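Local atomic coordinates of capsid protein (Turnip yellow mosaic virus, PDB entry 2FZ2), a protein that self-assembles in 180 copies into a T=3 icosahedral capsid that encloses the single-stranded RNA genome of the virus. Residues Thr77-Val91 / Gln114-Leu128. Numbering follows the deposited sequence.
Sequences TIHPTLQAPAFPTTV and QIFCIGGAIQTLSPL. Unlike the reference sequence in segment 114-128: Gln-123 (reference Asn).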
loop_
_atom_site.group_PDB
_atom_site.type_symbol
_atom_site.label_atom_id
_atom_site.label_comp_id
_atom_site.label_asym_id
_atom_site.label_seq_id
_atom_site.Cartn_x
_atom_site.Cartn_y
_atom_site.Cartn_z
ATOM N N THR D 77 69.698 80.706 -67.980
ATOM C CA THR D 77 69.691 81.841 -67.090
ATOM C C THR D 77 70.202 83.102 -67.756
ATOM O O THR D 77 71.169 83.079 -68.522
ATOM C CB THR D 77 70.596 81.621 -65.889
ATOM O OG1 THR D 77 70.540 80.254 -65.444
ATOM C CG2 THR D 77 70.202 82.573 -64.802
ATOM N N ILE D 78 69.547 84.214 -67.466
ATOM C CA ILE D 78 70.003 85.480 -67.998
ATOM C C ILE D 78 70.598 86.172 -66.798
ATOM O O ILE D 78 69.906 86.396 -65.804
ATOM C CB ILE D 78 68.868 86.339 -68.498
ATOM C CG1 ILE D 78 68.009 85.537 -69.461
ATOM C CG2 ILE D 78 69.430 87.596 -69.132
ATOM C CD1 ILE D 78 67.297 86.368 -70.497
ATOM N N HIS D 79 71.881 86.493 -66.870
ATOM C CA HIS D 79 72.525 87.145 -65.750
ATOM C C HIS D 79 72.780 88.565 -66.122
ATOM O O HIS D 79 73.614 88.853 -66.976
ATOM C CB HIS D 79 73.830 86.456 -65.418
ATOM C CG HIS D 79 73.677 84.999 -65.140
ATOM N ND1 HIS D 79 73.609 84.056 -66.144
ATOM C CD2 HIS D 79 73.587 84.319 -63.972
ATOM C CE1 HIS D 79 73.487 82.856 -65.607
ATOM N NE2 HIS D 79 73.470 82.987 -64.291
ATOM N N PRO D 80 72.054 89.486 -65.491
ATOM C CA PRO D 80 72.269 90.889 -65.827
ATOM C C PRO D 80 73.623 91.286 -65.278
ATOM O O PRO D 80 74.031 90.794 -64.230
ATOM C CB PRO D 80 71.099 91.605 -65.151
ATOM C CG PRO D 80 70.133 90.490 -64.739
ATOM C CD PRO D 80 71.025 89.321 -64.458
ATOM N N THR D 81 74.309 92.156 -66.012
ATOM C CA THR D 81 75.634 92.655 -65.680
ATOM C C THR D 81 75.554 94.063 -65.057
ATOM O O THR D 81 74.471 94.531 -64.740
ATOM C CB THR D 81 76.472 92.694 -66.960
ATOM O OG1 THR D 81 77.829 92.353 -66.660
ATOM C CG2 THR D 81 76.415 94.084 -67.596
ATOM N N LEU D 82 76.685 94.744 -64.892
ATOM C CA LEU D 82 76.683 96.082 -64.297
ATOM C C LEU D 82 76.353 97.160 -65.308
ATOM O O LEU D 82 76.268 98.351 -64.970
ATOM C CB LEU D 82 78.040 96.399 -63.683
ATOM C CG LEU D 82 79.046 96.902 -64.711
ATOM C CD1 LEU D 82 80.295 97.380 -64.019
ATOM C CD2 LEU D 82 79.373 95.780 -65.669
ATOM N N GLN D 83 76.180 96.746 -66.555
ATOM C CA GLN D 83 75.863 97.685 -67.615
ATOM C C GLN D 83 74.380 97.647 -67.916
ATOM O O GLN D 83 73.834 98.507 -68.607
ATOM C CB GLN D 83 76.665 97.340 -68.863
ATOM C CG GLN D 83 78.121 97.705 -68.739
ATOM C CD GLN D 83 78.358 99.209 -68.611
ATOM O OE1 GLN D 83 79.430 99.704 -68.969
ATOM N NE2 GLN D 83 77.365 99.941 -68.095
ATOM N N ALA D 84 73.726 96.639 -67.365
ATOM C CA ALA D 84 72.309 96.451 -67.576
ATOM C C ALA D 84 71.424 97.617 -67.150
ATOM O O ALA D 84 70.450 97.944 -67.822
ATOM C CB ALA D 84 71.870 95.186 -66.872
ATOM N N PRO D 85 71.758 98.277 -66.043
ATOM C CA PRO D 85 70.903 99.386 -65.627
ATOM C C PRO D 85 71.002 100.585 -66.554
ATOM O O PRO D 85 69.998 101.139 -67.007
ATOM C CB PRO D 85 71.388 99.699 -64.218
ATOM C CG PRO D 85 72.374 98.601 -63.878
ATOM C CD PRO D 85 72.904 98.099 -65.147
ATOM N N ALA D 86 72.228 100.978 -66.845
ATOM C CA ALA D 86 72.456 102.114 -67.714
ATOM C C ALA D 86 72.041 101.848 -69.164
ATOM O O ALA D 86 71.783 102.782 -69.927
ATOM C CB ALA D 86 73.920 102.476 -67.654
ATOM N N PHE D 87 71.966 100.569 -69.527
ATOM C CA PHE D 87 71.634 100.159 -70.891
ATOM C C PHE D 87 70.622 99.019 -71.017
ATOM O O PHE D 87 71.007 97.874 -71.257
ATOM C CB PHE D 87 72.905 99.718 -71.603
ATOM C CG PHE D 87 73.876 100.823 -71.852
ATOM C CD1 PHE D 87 75.013 100.950 -71.073
ATOM C CD2 PHE D 87 73.675 101.719 -72.896
ATOM C CE1 PHE D 87 75.944 101.951 -71.327
ATOM C CE2 PHE D 87 74.600 102.728 -73.163
ATOM C CZ PHE D 87 75.741 102.843 -72.375
ATOM N N PRO D 88 69.319 99.314 -70.868
ATOM C CA PRO D 88 68.254 98.306 -70.972
ATOM C C PRO D 88 68.357 97.524 -72.259
ATOM O O PRO D 88 68.486 98.104 -73.328
ATOM C CB PRO D 88 66.970 99.124 -70.924
ATOM C CG PRO D 88 67.347 100.351 -70.180
ATOM C CD PRO D 88 68.778 100.647 -70.552
ATOM N N THR D 89 68.276 96.206 -72.157
ATOM C CA THR D 89 68.389 95.362 -73.340
ATOM C C THR D 89 67.201 94.427 -73.561
ATOM O O THR D 89 66.566 93.973 -72.612
ATOM C CB THR D 89 69.663 94.525 -73.259
ATOM O OG1 THR D 89 70.769 95.378 -72.939
ATOM C CG2 THR D 89 69.912 93.839 -74.567
ATOM N N THR D 90 66.898 94.136 -74.818
ATOM C CA THR D 90 65.782 93.253 -75.118
ATOM C C THR D 90 66.311 91.874 -75.407
ATOM O O THR D 90 67.169 91.687 -76.268
ATOM C CB THR D 90 64.985 93.709 -76.346
ATOM O OG1 THR D 90 64.237 94.888 -76.034
ATOM C CG2 THR D 90 64.032 92.626 -76.776
ATOM N N VAL D 91 65.781 90.901 -74.688
ATOM C CA VAL D 91 66.203 89.531 -74.865
ATOM C C VAL D 91 65.025 88.628 -75.136
ATOM O O VAL D 91 63.996 88.689 -74.443
ATOM C CB VAL D 91 66.902 89.024 -73.635
ATOM C CG1 VAL D 91 67.608 87.735 -73.941
ATOM C CG2 VAL D 91 67.860 90.068 -73.147
ATOM N N GLN D 114 59.192 84.066 -75.737
ATOM C CA GLN D 114 59.153 85.101 -74.706
ATOM C C GLN D 114 60.089 86.278 -74.967
ATOM O O GLN D 114 61.095 86.129 -75.661
ATOM C CB GLN D 114 59.487 84.478 -73.352
ATOM C CG GLN D 114 58.401 84.618 -72.295
ATOM C CD GLN D 114 58.448 83.472 -71.310
ATOM O OE1 GLN D 114 59.105 82.452 -71.570
ATOM N NE2 GLN D 114 57.760 83.625 -70.172
ATOM N N ILE D 115 59.766 87.437 -74.382
ATOM C CA ILE D 115 60.569 88.651 -74.568
ATOM C C ILE D 115 60.714 89.489 -73.304
ATOM O O ILE D 115 59.704 89.908 -72.705
ATOM C CB ILE D 115 59.949 89.558 -75.651
ATOM C CG1 ILE D 115 60.360 89.075 -77.019
ATOM C CG2 ILE D 115 60.447 90.979 -75.522
ATOM C CD1 ILE D 115 61.839 89.037 -77.168
ATOM N N PHE D 116 61.957 89.777 -72.922
ATOM C CA PHE D 116 62.170 90.567 -71.722
ATOM C C PHE D 116 63.034 91.780 -71.858
ATOM O O PHE D 116 63.971 91.816 -72.654
ATOM C CB PHE D 116 62.796 89.735 -70.613
ATOM C CG PHE D 116 62.405 88.312 -70.634
ATOM C CD1 PHE D 116 63.080 87.413 -71.433
ATOM C CD2 PHE D 116 61.348 87.862 -69.854
ATOM C CE1 PHE D 116 62.704 86.076 -71.456
ATOM C CE2 PHE D 116 60.962 86.523 -69.873
ATOM C CZ PHE D 116 61.638 85.632 -70.671
ATOM N N CYS D 117 62.712 92.779 -71.045
ATOM C CA CYS D 117 63.521 93.970 -71.010
ATOM C C CYS D 117 64.439 93.751 -69.827
ATOM O O CYS D 117 63.995 93.420 -68.723
ATOM C CB CYS D 117 62.701 95.211 -70.766
ATOM S SG CYS D 117 63.785 96.633 -70.756
ATOM N N ILE D 118 65.725 93.932 -70.058
ATOM C CA ILE D 118 66.689 93.721 -69.006
ATOM C C ILE D 118 67.306 95.009 -68.486
ATOM O O ILE D 118 68.069 95.677 -69.192
ATOM C CB ILE D 118 67.798 92.796 -69.493
ATOM C CG1 ILE D 118 67.193 91.526 -70.076
ATOM C CG2 ILE D 118 68.707 92.441 -68.348
ATOM C CD1 ILE D 118 66.612 90.635 -69.040
ATOM N N GLY D 119 66.967 95.348 -67.244
ATOM C CA GLY D 119 67.509 96.544 -66.630
ATOM C C GLY D 119 66.832 97.824 -67.063
ATOM O O GLY D 119 65.917 97.798 -67.873
ATOM N N GLY D 120 67.270 98.946 -66.504
ATOM C CA GLY D 120 66.693 100.224 -66.871
ATOM C C GLY D 120 65.474 100.679 -66.087
ATOM O O GLY D 120 65.142 101.868 -66.119
ATOM N N ALA D 121 64.804 99.752 -65.399
ATOM C CA ALA D 121 63.612 100.081 -64.604
ATOM C C ALA D 121 63.426 99.143 -63.423
ATOM O O ALA D 121 63.960 98.043 -63.400
ATOM C CB ALA D 121 62.376 100.060 -65.474
ATOM N N ILE D 122 62.645 99.584 -62.448
ATOM C CA ILE D 122 62.418 98.801 -61.241
ATOM C C ILE D 122 62.290 97.306 -61.461
ATOM O O ILE D 122 61.544 96.857 -62.335
ATOM C CB ILE D 122 61.171 99.280 -60.497
ATOM C CG1 ILE D 122 59.943 99.160 -61.405
ATOM C CG2 ILE D 122 61.373 100.712 -60.029
ATOM C CD1 ILE D 122 58.609 99.372 -60.677
ATOM N N GLN D 123 63.024 96.541 -60.650
ATOM C CA GLN D 123 63.002 95.083 -60.722
ATOM C C GLN D 123 63.237 94.624 -62.142
ATOM O O GLN D 123 62.287 94.317 -62.874
ATOM C CB GLN D 123 61.652 94.537 -60.249
ATOM C CG GLN D 123 61.452 93.074 -60.559
ATOM C CD GLN D 123 62.683 92.246 -60.222
ATOM O OE1 GLN D 123 62.662 91.457 -59.278
ATOM N NE2 GLN D 123 63.765 92.422 -60.991
ATOM N N THR D 124 64.501 94.554 -62.527
ATOM C CA THR D 124 64.824 94.139 -63.883
ATOM C C THR D 124 66.138 93.404 -63.852
ATOM O O THR D 124 66.466 92.667 -64.787
ATOM C CB THR D 124 65.007 95.358 -64.807
ATOM O OG1 THR D 124 65.430 96.471 -64.014
ATOM C CG2 THR D 124 63.715 95.716 -65.525
ATOM N N LEU D 125 66.871 93.603 -62.759
ATOM C CA LEU D 125 68.196 93.018 -62.598
ATOM C C LEU D 125 68.332 91.672 -61.884
ATOM O O LEU D 125 69.446 91.155 -61.695
ATOM C CB LEU D 125 69.089 94.048 -61.937
ATOM C CG LEU D 125 68.884 95.433 -62.529
ATOM C CD1 LEU D 125 69.637 96.462 -61.718
ATOM C CD2 LEU D 125 69.366 95.426 -63.953
ATOM N N SER D 126 67.217 91.100 -61.460
ATOM C CA SER D 126 67.299 89.794 -60.839
ATOM C C SER D 126 67.574 88.864 -62.025
ATOM O O SER D 126 67.084 89.104 -63.135
ATOM C CB SER D 126 65.965 89.440 -60.182
ATOM O OG SER D 126 65.949 89.807 -58.811
ATOM N N PRO D 127 68.392 87.827 -61.832
ATOM C CA PRO D 127 68.686 86.896 -62.923
ATOM C C PRO D 127 67.447 86.076 -63.298
ATOM O O PRO D 127 66.751 85.561 -62.420
ATOM C CB PRO D 127 69.810 86.032 -62.365
ATOM C CG PRO D 127 69.653 86.102 -60.915
ATOM C CD PRO D 127 69.110 87.471 -60.605
ATOM N N LEU D 128 67.200 85.957 -64.604
ATOM C CA LEU D 128 66.037 85.258 -65.163
ATOM C C LEU D 128 66.192 83.796 -65.516
ATOM O O LEU D 128 67.230 83.365 -66.028
ATOM C CB LEU D 128 65.584 85.967 -66.418
ATOM C CG LEU D 128 64.121 86.345 -66.484
ATOM C CD1 LEU D 128 63.444 86.104 -65.153
ATOM C CD2 LEU D 128 64.048 87.802 -66.864
#
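Two antiparallel ladders, one in each sheet of the viral jelly-roll sandwich, tie 77-91 to 114-128, with an apolar layer between them. Strands 89-91 and 114-118 form one ladder, as reciprocal bonds in the hydrogen-bonded pairs Thr-89 with Ile-118 and Val-91 with Phe-116 attest; Phe-116 N to Val-91 O measures 2.8 Å and is nearly straight (173° at the hydrogen). In the other sheet, Ile-78 and Leu-128 exchange backbone bonds, Ile-78 N reaching Leu-128 O at 2.9 Å on a carbonyl lone pair.

Ile-118 bridges the interior between the sheets, touching side chains of both. With its CG1 beside the backbone N (chi1 -52°), it meets Val-91 CG2 through CG1 at 3.5 Å, while its CD1 comes within 4.1 Å of Ile-78 CG2 on the facing sheet. Its other branch, CG2, touches Pro-80 CB at 4.1 Å. At the loop end, Leu-125 sends CD2 against Ala-84 CB (3.9 Å) and CD1 against Pro-85 CG. Gly-120 lies against the ring of Pro-88.

Thr-90 packs on Leu-82 of a neighbouring subunit. Within the chain, strand 151-158 flanks 89-97 on the side away from 114-118, whereas 169-182 pairs with 66-80.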